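Long-range contacts in peroxinectin A (Dictyostelium discoideum, PDB 6ERC), which is a secreted haem peroxidase that uses hydrogen peroxide to oxidise phenolic donors, and also shows iodide and thiocyanate peroxidase activity: residues A[26-31]-A[390-395]; A[32-37]-A[133-138]; A[114-119]-A[384-389]. One frame throughout, in Å; residues are numbered along the deposited sequence.

Along the chain the segments come in the order 26-31, 32-37, 114-119, 133-138, 384-389, 390-395. Contact 1 therefore closes a loop that holds the other two, whose segments alternate. Segments 26-31 and 32-37 are consecutive in the loop after strand 24-25, while 384-389 and 390-395 are consecutive at helix 379-390 and its exit. The centres lie about 12 Å (contacts 1 and 2), about 15 Å (1 and 3) and about 16 Å (2 and 3) apart. A probable hydrogen bond joins each pair: I33 N to G391 O, H390 NE2 to T119 OG1, and R118 NH1 to N36 O. The cluster thus ties the N-terminal loop and strand 113-124 to the haem-binding helix.

Contact 1 (A[26-31]-A[390-395]); sequences FIRLAN and HGIPPY
R28 reaches from the N-terminal loop to the C-terminal end of helix 379-390, where its guanidinium meets the carbonyl oxygen of H390. The turn that ends this helix resembles a Schellman motif: G391 leaves helical angles with a positive phi of 76°, and I392 N probably donates to N387 O. The polar end of the contact is tight and lies among buried residues. R28 NH2 is 2.7 Å from H390 O, in the carbonyl plane; the bond is moderately bent (146°), the oxygen lying somewhat out of the guanidinium plane. R28 NH1 adds a weak second bond to H390 O at 3.1 Å, so one acceptor is approached by both terminal nitrogens. The arginine chain bends at chi2 (-85°), which turns CD before the straight remainder runs to the helix end. R28 NE also forms a salt bridge with E141 of strand 139-144. A positive group beside a helix C-terminal carbonyl is favourably placed, since it would be expected to offset the negative end of the helix dipole. In the H390 imidazole, ND1 is bonded to N294 and NE2 to T119.

The buried ring of P393 makes a second close approach, with CG 3.0 Å from N31 O. Around it the contact is looser. The N31 side chain is partly exposed and its CB points away from 390-395, leaving the backbone to meet the proline. A30 CB stands 4.3 Å from P393 CG, an apolar touch without much interlocking.

Contact 2 (A[32-37]-A[133-138]); sequences PIKFNK and VDEDGK
A type I beta turn from D134 to G137, in the connection between strands 113-124 and 139-144 of the four-stranded sheet, presents D134 and E135 to K34, N36 and K37 of the N-terminal loop. The turn is closed by G137 N to D134 O at 2.9 Å. A weak bond from D136 N to D134 OD2 follows the Asx-turn pattern.

The other oxygen of D134 faces the loop. K37 N donates to D134 OD1 at 3.1 Å with an N-H angle of 157°, meeting it on the syn side but 25° out of the carboxylate plane; N36 N is also near, 3.0 Å from D134 OD1. This oxygen stands over one face of the F35 ring as well, D134 OD1 lying 4.0 Å from F35 CE1, the two side chains crossing at about a right angle. F35 CB points away from the turn, but with CG set between backbone N and carbonyl carbon (chi1 48°) the ring comes back to D134. The F35 side chain also touches Y140 and Q142 of strand 139-144.

Nearer the surface, the contact is made by chain flanks. The methylenes of K34 run past the turn, CD lying 3.3 Å from V133 O and CE 3.8 Å from E135 CG. E135 also borders an N-linked glycan sugar. Its chain crosses N36 at about a right angle, N36 OD1 meeting E135 CB at 3.2 Å.

Contact 3 (A[114-119]-A[384-389]); sequences MNYFRT and LQRNRD. With HEM (protoporphyrin IX containing Fe), chain F.
Beside a haem propionate, strand 113-124 lies against helix 379-390, where Y116, R118 and T119 of the strand meet R386 and D389 of the helix. The axes of 117-119 and 384-389 approach to 8.6 Å at an angle of 52°. Of these residues R386 reaches the cofactor: NH2 donates to propionate O2A at 2.8 Å, nearly straight at 170°, and NE to O1A. R386 CG is anti to the backbone N (chi1 -165°), and bends at chi2 and chi3 bring CD and NE round toward the propionate. Its NH1 bonds T119 OG1 at 2.6 Å and F117 O at 3.3 Å. Y116 OH sits over one face of this guanidinium, offset toward the rim, as a packing contact, while O2A and T119 OG1 lie at the edge. Q385 CB lies over a face of the Y116 ring in a CH-pi contact, 3.8 Å from the centroid.

D389 OD2 takes T119 N at 2.8 Å on its syn lone pair and Y116 OH on its anti lone pair. D389 OD1 receives R118 NE at 2.8 Å from above the carboxylate plane, and R118 NH2 too, which also bonds D389 O. R118 NH1 holds N36 O and NH2 holds F35 O. A leucine in place of R118 would probably leave D389 OD1 and O and the carbonyls of F35 and N36 without these N-H groups, and the D389 charge without its mate.

With four donors on its carboxylate, D389 is likely to stay ionised and would balance R118 directly and R386 at longer range; R386 probably offsets part of the propionate charge.

Contact 1 (A[26-31]-A[390-395])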
loop_
_atom_site.group_PDB
_atom_site.type_symbol
_atom_site.label_atom_id
_atom_site.label_comp_id
_atom_site.label_asym_id
_atom_site.label_seq_id
_atom_site.Cartn_x
_atom_site.Cartn_y
_atom_site.Cartn_z
ATOM N N PHE A 26 -13.349 7.752 5.338
ATOM C CA PHE A 26 -12.326 8.392 4.521
ATOM C C PHE A 26 -12.687 9.849 4.250
ATOM O O PHE A 26 -13.825 10.290 4.448
ATOM C CB PHE A 26 -12.144 7.660 3.185
ATOM C CG PHE A 26 -11.372 6.377 3.288
ATOM C CD1 PHE A 26 -9.992 6.388 3.401
ATOM C CD2 PHE A 26 -12.024 5.153 3.232
ATOM C CE1 PHE A 26 -9.280 5.205 3.476
ATOM C CE2 PHE A 26 -11.314 3.968 3.307
ATOM C CZ PHE A 26 -9.941 3.996 3.429
ATOM N N ILE A 27 -11.698 10.592 3.781
ATOM C CA ILE A 27 -11.895 11.960 3.324
ATOM C C ILE A 27 -12.141 11.939 1.819
ATOM O O ILE A 27 -11.781 10.988 1.120
ATOM C CB ILE A 27 -10.679 12.851 3.690
ATOM C CG1 ILE A 27 -10.520 12.952 5.209
ATOM C CG2 ILE A 27 -10.794 14.250 3.098
ATOM C CD1 ILE A 27 -11.695 13.609 5.925
ATOM N N ARG A 28 -12.779 12.992 1.313
ATOM C CA ARG A 28 -13.013 13.164 -0.114
ATOM C C ARG A 28 -12.364 14.459 -0.578
ATOM O O ARG A 28 -12.593 15.519 0.012
ATOM C CB ARG A 28 -14.512 13.190 -0.434
ATOM C CG ARG A 28 -15.244 11.887 -0.167
ATOM C CD ARG A 28 -15.138 10.916 -1.333
ATOM N NE ARG A 28 -15.901 9.699 -1.071
ATOM C CZ ARG A 28 -16.009 8.677 -1.914
ATOM N NH1 ARG A 28 -15.406 8.710 -3.094
ATOM N NH2 ARG A 28 -16.725 7.616 -1.571
ATOM N N LEU A 29 -11.552 14.367 -1.630
ATOM C CA LEU A 29 -11.105 15.569 -2.324
ATOM C C LEU A 29 -12.147 16.056 -3.318
ATOM O O LEU A 29 -12.221 17.257 -3.594
ATOM C CB LEU A 29 -9.788 15.305 -3.055
ATOM C CG LEU A 29 -8.644 14.713 -2.231
ATOM C CD1 LEU A 29 -7.415 14.545 -3.109
ATOM C CD2 LEU A 29 -8.334 15.583 -1.023
ATOM N N ALA A 30 -12.955 15.141 -3.853
ATOM C CA ALA A 30 -13.966 15.457 -4.849
ATOM C C ALA A 30 -15.260 14.739 -4.493
ATOM O O ALA A 30 -15.242 13.634 -3.947
ATOM C CB ALA A 30 -13.506 15.047 -6.252
ATOM N N ASN A 31 -16.383 15.377 -4.803
ATOM C CA ASN A 31 -17.672 14.757 -4.539
ATOM C C ASN A 31 -17.743 13.396 -5.230
ATOM O O ASN A 31 -17.329 13.268 -6.386
ATOM C CB ASN A 31 -18.816 15.643 -5.034
ATOM C CG ASN A 31 -19.054 16.840 -4.145
ATOM O OD1 ASN A 31 -19.828 16.773 -3.192
ATOM N ND2 ASN A 31 -18.393 17.947 -4.454
ATOM N N HIS A 390 -16.604 2.816 -4.650
ATOM C CA HIS A 390 -16.481 4.036 -3.863
ATOM C C HIS A 390 -17.082 5.252 -4.550
ATOM O O HIS A 390 -17.194 6.305 -3.914
ATOM C CB HIS A 390 -15.008 4.325 -3.553
ATOM C CG HIS A 390 -14.360 3.308 -2.665
ATOM N ND1 HIS A 390 -13.181 3.551 -1.992
ATOM C CD2 HIS A 390 -14.721 2.042 -2.347
ATOM C CE1 HIS A 390 -12.848 2.481 -1.293
ATOM N NE2 HIS A 390 -13.764 1.551 -1.491
ATOM N N GLY A 391 -17.456 5.142 -5.819
ATOM C CA GLY A 391 -18.026 6.270 -6.529
ATOM C C GLY A 391 -17.005 7.308 -6.932
ATOM O O GLY A 391 -17.291 8.510 -6.877
ATOM N N ILE A 392 -15.811 6.878 -7.327
ATOM C CA ILE A 392 -14.796 7.832 -7.787
ATOM C C ILE A 392 -15.306 8.523 -9.048
ATOM O O ILE A 392 -15.745 7.837 -9.994
ATOM C CB ILE A 392 -13.456 7.115 -8.052
ATOM C CG1 ILE A 392 -12.901 6.510 -6.754
ATOM C CG2 ILE A 392 -12.434 8.069 -8.684
ATOM C CD1 ILE A 392 -12.500 7.528 -5.691
ATOM N N PRO A 393 -15.287 9.851 -9.125
ATOM C CA PRO A 393 -15.800 10.532 -10.320
ATOM C C PRO A 393 -15.033 10.125 -11.563
ATOM O O PRO A 393 -13.942 9.540 -11.470
ATOM C CB PRO A 393 -15.583 12.019 -9.999
ATOM C CG PRO A 393 -15.556 12.084 -8.532
ATOM C CD PRO A 393 -14.909 10.811 -8.076
ATOM N N PRO A 394 -15.571 10.413 -12.748
ATOM C CA PRO A 394 -14.821 10.157 -13.983
ATOM C C PRO A 394 -13.554 10.996 -14.070
ATOM O O PRO A 394 -13.386 12.004 -13.381
ATOM C CB PRO A 394 -15.816 10.539 -15.084
ATOM C CG PRO A 394 -17.150 10.395 -14.453
ATOM C CD PRO A 394 -16.970 10.780 -13.022
ATOM N N TYR A 395 -12.660 10.562 -14.962
ATOM C CA TYR A 395 -11.354 11.194 -15.121
ATOM C C TYR A 395 -11.471 12.712 -15.231
ATOM O O TYR A 395 -10.860 13.453 -14.453
ATOM C CB TYR A 395 -10.661 10.601 -16.352
ATOM C CG TYR A 395 -9.335 11.235 -16.713
ATOM C CD1 TYR A 395 -8.244 11.161 -15.855
ATOM C CD2 TYR A 395 -9.168 11.883 -17.931
ATOM C CE1 TYR A 395 -7.032 11.732 -16.193
ATOM C CE2 TYR A 395 -7.962 12.455 -18.277
ATOM C CZ TYR A 395 -6.896 12.376 -17.408
ATOM O OH TYR A 395 -5.693 12.950 -17.756
#

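Contact 2 (A[32-37]-A[133-138])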
loop_
_atom_site.group_PDB
_atom_site.type_symbol
_atom_site.label_atom_id
_atom_site.label_comp_id
_atom_site.label_asym_id
_atom_site.label_seq_id
_atom_site.Cartn_x
_atom_site.Cartn_y
_atom_site.Cartn_z
ATOM N N PRO A 32 -18.239 12.361 -4.558
ATOM C CA PRO A 32 -18.457 11.084 -5.243
ATOM C C PRO A 32 -19.755 11.081 -6.034
ATOM O O PRO A 32 -20.704 11.804 -5.722
ATOM C CB PRO A 32 -18.512 10.073 -4.090
ATOM C CG PRO A 32 -19.003 10.859 -2.929
ATOM C CD PRO A 32 -18.478 12.256 -3.106
ATOM N N ILE A 33 -19.781 10.259 -7.084
ATOM C CA ILE A 33 -21.013 9.999 -7.820
ATOM C C ILE A 33 -21.749 8.869 -7.117
ATOM O O ILE A 33 -21.140 8.029 -6.448
ATOM C CB ILE A 33 -20.742 9.664 -9.303
ATOM C CG1 ILE A 33 -19.802 8.464 -9.439
ATOM C CG2 ILE A 33 -20.167 10.871 -10.020
ATOM C CD1 ILE A 33 -19.727 7.914 -10.856
ATOM N N LYS A 34 -23.073 8.847 -7.261
ATOM C CA LYS A 34 -23.890 7.847 -6.584
ATOM C C LYS A 34 -23.367 6.445 -6.866
ATOM O O LYS A 34 -23.203 6.049 -8.024
ATOM C CB LYS A 34 -25.349 7.970 -7.031
ATOM C CG LYS A 34 -25.974 9.325 -6.738
ATOM C CD LYS A 34 -27.498 9.260 -6.731
ATOM C CE LYS A 34 -28.063 8.820 -8.070
ATOM N NZ LYS A 34 -29.557 8.838 -8.067
ATOM N N PHE A 35 -23.097 5.695 -5.799
ATOM C CA PHE A 35 -22.582 4.338 -5.916
ATOM C C PHE A 35 -23.555 3.285 -5.401
ATOM O O PHE A 35 -23.252 2.091 -5.487
ATOM C CB PHE A 35 -21.233 4.207 -5.186
ATOM C CG PHE A 35 -21.223 4.789 -3.798
ATOM C CD1 PHE A 35 -21.683 4.055 -2.718
ATOM C CD2 PHE A 35 -20.732 6.064 -3.571
ATOM C CE1 PHE A 35 -21.668 4.586 -1.444
ATOM C CE2 PHE A 35 -20.715 6.600 -2.297
ATOM C CZ PHE A 35 -21.183 5.859 -1.234
ATOM N N ASN A 36 -24.710 3.690 -4.876
ATOM C CA ASN A 36 -25.785 2.767 -4.514
ATOM C C ASN A 36 -25.262 1.646 -3.609
ATOM O O ASN A 36 -25.204 0.473 -3.979
ATOM C CB ASN A 36 -26.433 2.203 -5.783
ATOM C CG ASN A 36 -27.786 1.586 -5.521
ATOM O OD1 ASN A 36 -28.788 2.287 -5.416
ATOM N ND2 ASN A 36 -27.826 0.267 -5.420
ATOM N N LYS A 37 -24.894 2.054 -2.392
ATOM C CA LYS A 37 -24.206 1.168 -1.456
ATOM C C LYS A 37 -24.901 -0.186 -1.337
ATOM O O LYS A 37 -24.284 -1.237 -1.543
ATOM C CB LYS A 37 -24.115 1.837 -0.081
ATOM C CG LYS A 37 -23.309 1.040 0.941
ATOM C CD LYS A 37 -23.601 1.484 2.368
ATOM C CE LYS A 37 -24.954 0.981 2.868
ATOM N NZ LYS A 37 -25.020 -0.509 2.931
ATOM N N VAL A 133 -25.853 12.185 -2.069
ATOM C CA VAL A 133 -27.075 11.517 -1.632
ATOM C C VAL A 133 -27.184 10.201 -2.395
ATOM O O VAL A 133 -27.364 10.192 -3.615
ATOM C CB VAL A 133 -28.310 12.398 -1.853
ATOM C CG1 VAL A 133 -29.597 11.608 -1.610
ATOM C CG2 VAL A 133 -28.258 13.612 -0.938
ATOM N N ASP A 134 -27.068 9.087 -1.677
ATOM C CA ASP A 134 -27.200 7.784 -2.300
ATOM C C ASP A 134 -28.596 7.629 -2.903
ATOM O O ASP A 134 -29.511 8.416 -2.652
ATOM C CB ASP A 134 -26.938 6.676 -1.280
ATOM C CG ASP A 134 -26.640 5.341 -1.931
ATOM O OD1 ASP A 134 -25.489 5.146 -2.376
ATOM O OD2 ASP A 134 -27.555 4.493 -2.003
ATOM N N GLU A 135 -28.752 6.579 -3.705
ATOM C CA GLU A 135 -30.012 6.343 -4.391
ATOM C C GLU A 135 -31.122 5.917 -3.439
ATOM O O GLU A 135 -32.293 5.950 -3.829
ATOM C CB GLU A 135 -29.793 5.301 -5.487
ATOM C CG GLU A 135 -28.478 5.530 -6.244
ATOM C CD GLU A 135 -28.344 4.709 -7.505
ATOM O OE1 GLU A 135 -29.372 4.225 -8.025
ATOM O OE2 GLU A 135 -27.194 4.556 -7.977
ATOM N N ASP A 136 -30.793 5.537 -2.206
ATOM C CA ASP A 136 -31.795 5.262 -1.186
ATOM C C ASP A 136 -32.121 6.490 -0.346
ATOM O O ASP A 136 -32.879 6.381 0.623
ATOM C CB ASP A 136 -31.334 4.116 -0.280
ATOM C CG ASP A 136 -30.122 4.482 0.564
ATOM O OD1 ASP A 136 -30.299 5.091 1.641
ATOM O OD2 ASP A 136 -28.990 4.155 0.154
ATOM N N GLY A 137 -31.568 7.650 -0.693
ATOM C CA GLY A 137 -31.898 8.886 -0.016
ATOM C C GLY A 137 -31.012 9.241 1.156
ATOM O O GLY A 137 -31.330 10.189 1.882
ATOM N N LYS A 138 -29.914 8.520 1.364
ATOM C CA LYS A 138 -29.007 8.782 2.471
ATOM C C LYS A 138 -27.591 8.934 1.937
ATOM O O LYS A 138 -27.310 8.644 0.774
ATOM C CB LYS A 138 -29.072 7.657 3.512
ATOM C CG LYS A 138 -30.467 7.427 4.080
ATOM C CD LYS A 138 -30.502 6.242 5.036
ATOM C CE LYS A 138 -31.926 5.904 5.464
ATOM N NZ LYS A 138 -31.968 4.745 6.403
#

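Contact 3 (A[114-119]-A[384-389])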
loop_
_atom_site.group_PDB
_atom_site.type_symbol
_atom_site.label_atom_id
_atom_site.label_comp_id
_atom_site.label_asym_id
_atom_site.label_seq_id
_atom_site.Cartn_x
_atom_site.Cartn_y
_atom_site.Cartn_z
ATOM N N MET A 114 -16.058 -13.463 -10.568
ATOM C CA MET A 114 -14.981 -13.461 -9.592
ATOM C C MET A 114 -15.474 -12.785 -8.321
ATOM O O MET A 114 -16.172 -11.768 -8.380
ATOM C CB MET A 114 -13.745 -12.737 -10.127
ATOM C CG MET A 114 -13.072 -13.452 -11.280
ATOM S SD MET A 114 -11.658 -12.544 -11.925
ATOM C CE MET A 114 -12.481 -11.184 -12.749
ATOM N N ASN A 115 -15.119 -13.358 -7.176
ATOM C CA ASN A 115 -15.582 -12.830 -5.900
ATOM C C ASN A 115 -15.207 -11.361 -5.752
ATOM O O ASN A 115 -14.080 -10.960 -6.054
ATOM C CB ASN A 115 -14.981 -13.639 -4.747
ATOM C CG ASN A 115 -15.451 -15.076 -4.738
ATOM O OD1 ASN A 115 -15.048 -15.881 -5.579
ATOM N ND2 ASN A 115 -16.307 -15.408 -3.777
ATOM N N TYR A 116 -16.163 -10.556 -5.291
ATOM C CA TYR A 116 -15.873 -9.195 -4.859
ATOM C C TYR A 116 -16.897 -8.781 -3.817
ATOM O O TYR A 116 -18.099 -8.990 -4.004
ATOM C CB TYR A 116 -15.888 -8.205 -6.025
ATOM C CG TYR A 116 -15.652 -6.774 -5.592
ATOM C CD1 TYR A 116 -16.703 -5.977 -5.155
ATOM C CD2 TYR A 116 -14.378 -6.221 -5.615
ATOM C CE1 TYR A 116 -16.492 -4.675 -4.758
ATOM C CE2 TYR A 116 -14.159 -4.917 -5.221
ATOM C CZ TYR A 116 -15.218 -4.150 -4.793
ATOM O OH TYR A 116 -15.005 -2.850 -4.399
ATOM N N PHE A 117 -16.413 -8.182 -2.734
ATOM C CA PHE A 117 -17.256 -7.699 -1.652
ATOM C C PHE A 117 -17.011 -6.212 -1.466
ATOM O O PHE A 117 -15.860 -5.768 -1.430
ATOM C CB PHE A 117 -16.973 -8.463 -0.363
ATOM C CG PHE A 117 -17.416 -9.892 -0.406
ATOM C CD1 PHE A 117 -16.597 -10.867 -0.948
ATOM C CD2 PHE A 117 -18.655 -10.260 0.086
ATOM C CE1 PHE A 117 -17.008 -12.188 -0.993
ATOM C CE2 PHE A 117 -19.070 -11.576 0.045
ATOM C CZ PHE A 117 -18.247 -12.543 -0.495
ATOM N N ARG A 118 -18.091 -5.448 -1.355
ATOM C CA ARG A 118 -17.976 -4.000 -1.311
ATOM C C ARG A 118 -17.385 -3.546 0.018
ATOM O O ARG A 118 -17.540 -4.199 1.054
ATOM C CB ARG A 118 -19.341 -3.350 -1.539
ATOM C CG ARG A 118 -19.943 -3.669 -2.904
ATOM C CD ARG A 118 -21.167 -2.814 -3.204
ATOM N NE ARG A 118 -20.824 -1.406 -3.391
ATOM C CZ ARG A 118 -21.679 -0.472 -3.797
ATOM N NH1 ARG A 118 -22.937 -0.788 -4.068
ATOM N NH2 ARG A 118 -21.275 0.782 -3.936
ATOM N N THR A 119 -16.693 -2.412 -0.027
ATOM C CA THR A 119 -16.007 -1.894 1.147
ATOM C C THR A 119 -16.995 -1.498 2.234
ATOM O O THR A 119 -18.079 -0.983 1.954
ATOM C CB THR A 119 -15.150 -0.692 0.762
ATOM O OG1 THR A 119 -14.291 -1.062 -0.321
ATOM C CG2 THR A 119 -14.305 -0.233 1.946
ATOM N N LEU A 384 -10.784 -1.470 -10.545
ATOM C CA LEU A 384 -11.909 -0.829 -11.220
ATOM C C LEU A 384 -13.186 -0.965 -10.402
ATOM O O LEU A 384 -13.925 0.007 -10.215
ATOM C CB LEU A 384 -12.096 -1.429 -12.612
ATOM C CG LEU A 384 -11.332 -0.773 -13.767
ATOM C CD1 LEU A 384 -11.817 0.652 -14.012
ATOM C CD2 LEU A 384 -9.837 -0.790 -13.517
ATOM N N GLN A 385 -13.461 -2.170 -9.902
ATOM C CA GLN A 385 -14.615 -2.361 -9.029
ATOM C C GLN A 385 -14.561 -1.420 -7.834
ATOM O O GLN A 385 -15.548 -0.749 -7.512
ATOM C CB GLN A 385 -14.676 -3.810 -8.557
ATOM C CG GLN A 385 -15.018 -4.790 -9.644
ATOM C CD GLN A 385 -16.494 -4.790 -9.988
ATOM O OE1 GLN A 385 -16.881 -4.448 -11.104
ATOM N NE2 GLN A 385 -17.325 -5.178 -9.028
ATOM N N ARG A 386 -13.406 -1.363 -7.160
ATOM C CA ARG A 386 -13.289 -0.562 -5.946
ATOM C C ARG A 386 -13.541 0.912 -6.233
ATOM O O ARG A 386 -14.215 1.596 -5.454
ATOM C CB ARG A 386 -11.904 -0.765 -5.322
ATOM C CG ARG A 386 -11.773 -0.278 -3.881
ATOM C CD ARG A 386 -12.539 -1.158 -2.906
ATOM N NE ARG A 386 -12.144 -2.561 -2.989
ATOM C CZ ARG A 386 -12.734 -3.545 -2.316
ATOM N NH1 ARG A 386 -13.752 -3.287 -1.505
ATOM N NH2 ARG A 386 -12.310 -4.793 -2.455
ATOM N N ASN A 387 -13.007 1.422 -7.345
ATOM C CA ASN A 387 -13.284 2.802 -7.727
ATOM C C ASN A 387 -14.770 3.008 -7.984
ATOM O O ASN A 387 -15.353 4.010 -7.551
ATOM C CB ASN A 387 -12.468 3.181 -8.964
ATOM C CG ASN A 387 -10.986 3.308 -8.673
ATOM O OD1 ASN A 387 -10.504 4.381 -8.313
ATOM N ND2 ASN A 387 -10.256 2.213 -8.836
ATOM N N ARG A 388 -15.402 2.068 -8.692
ATOM C CA ARG A 388 -16.834 2.162 -8.947
ATOM C C ARG A 388 -17.641 1.870 -7.691
ATOM O O ARG A 388 -18.751 2.395 -7.529
ATOM C CB ARG A 388 -17.218 1.205 -10.075
ATOM C CG ARG A 388 -16.568 1.557 -11.402
ATOM C CD ARG A 388 -16.719 0.450 -12.424
ATOM N NE ARG A 388 -16.108 0.810 -13.698
ATOM C CZ ARG A 388 -16.206 0.087 -14.809
ATOM N NH1 ARG A 388 -16.897 -1.046 -14.808
ATOM N NH2 ARG A 388 -15.615 0.498 -15.924
ATOM N N ASP A 389 -17.103 1.040 -6.795
ATOM C CA ASP A 389 -17.729 0.823 -5.494
ATOM C C ASP A 389 -17.733 2.107 -4.674
ATOM O O ASP A 389 -18.747 2.468 -4.066
ATOM C CB ASP A 389 -16.992 -0.298 -4.757
ATOM C CG ASP A 389 -17.535 -0.548 -3.360
ATOM O OD1 ASP A 389 -18.512 0.116 -2.956
ATOM O OD2 ASP A 389 -16.978 -1.421 -2.663
HETATM C CHA HEM F . -4.716 -2.694 -2.448
HETATM C CHB HEM F . -2.263 -6.631 -3.809
HETATM C CHC HEM F . 1.671 -3.880 -4.603
HETATM C CHD HEM F . -0.873 0.082 -3.470
HETATM C C1A HEM F . -4.408 -3.982 -2.807
HETATM C C2A HEM F . -5.337 -5.082 -2.880
HETATM C C3A HEM F . -4.668 -6.175 -3.259
HETATM C C4A HEM F . -3.284 -5.797 -3.433
HETATM C CMA HEM F . -5.241 -7.594 -3.469
HETATM C CAA HEM F . -6.840 -4.969 -2.581
HETATM C CBA HEM F . -7.569 -5.179 -3.900
HETATM C CGA HEM F . -8.934 -4.545 -3.840
HETATM O O1A HEM F . -9.019 -3.298 -3.698
HETATM O O2A HEM F . -9.943 -5.287 -3.946
HETATM C C1B HEM F . -0.988 -6.223 -4.119
HETATM C C2B HEM F . 0.086 -7.100 -4.514
HETATM C C3B HEM F . 1.179 -6.349 -4.730
HETATM C C4B HEM F . 0.824 -4.965 -4.481
HETATM C CMB HEM F . -0.089 -8.628 -4.629
HETATM C CAB HEM F . 2.596 -6.775 -5.177
HETATM C CBB HEM F . 2.918 -8.034 -5.493
HETATM C C1C HEM F . 1.332 -2.564 -4.377
HETATM C C2C HEM F . 2.206 -1.412 -4.519
HETATM C C3C HEM F . 1.493 -0.309 -4.200
HETATM C C4C HEM F . 0.159 -0.747 -3.852
HETATM C CMC HEM F . 3.674 -1.554 -4.972
HETATM C CAC HEM F . 1.852 1.199 -4.156
HETATM C CBC HEM F . 3.045 1.729 -4.437
HETATM C C1D HEM F . -2.117 -0.329 -3.054
HETATM C C2D HEM F . -3.148 0.519 -2.504
HETATM C C3D HEM F . -4.206 -0.252 -2.235
HETATM C C4D HEM F . -3.879 -1.612 -2.585
HETATM C CMD HEM F . -3.024 2.044 -2.308
HETATM C CAD HEM F . -5.550 0.173 -1.618
HETATM C CBD HEM F . -5.291 0.281 -0.119
HETATM C CGD HEM F . -6.510 -0.120 0.676
HETATM O O1D HEM F . -6.686 -1.341 0.920
HETATM O O2D HEM F . -7.306 0.766 1.078
HETATM N NA HEM F . -3.160 -4.454 -3.150
HETATM N NB HEM F . -0.507 -4.928 -4.108
HETATM N NC HEM F . 0.094 -2.118 -3.968
HETATM N ND HEM F . -2.596 -1.622 -3.087
HETATM FE FE HEM F . -1.548 -3.259 -3.538
#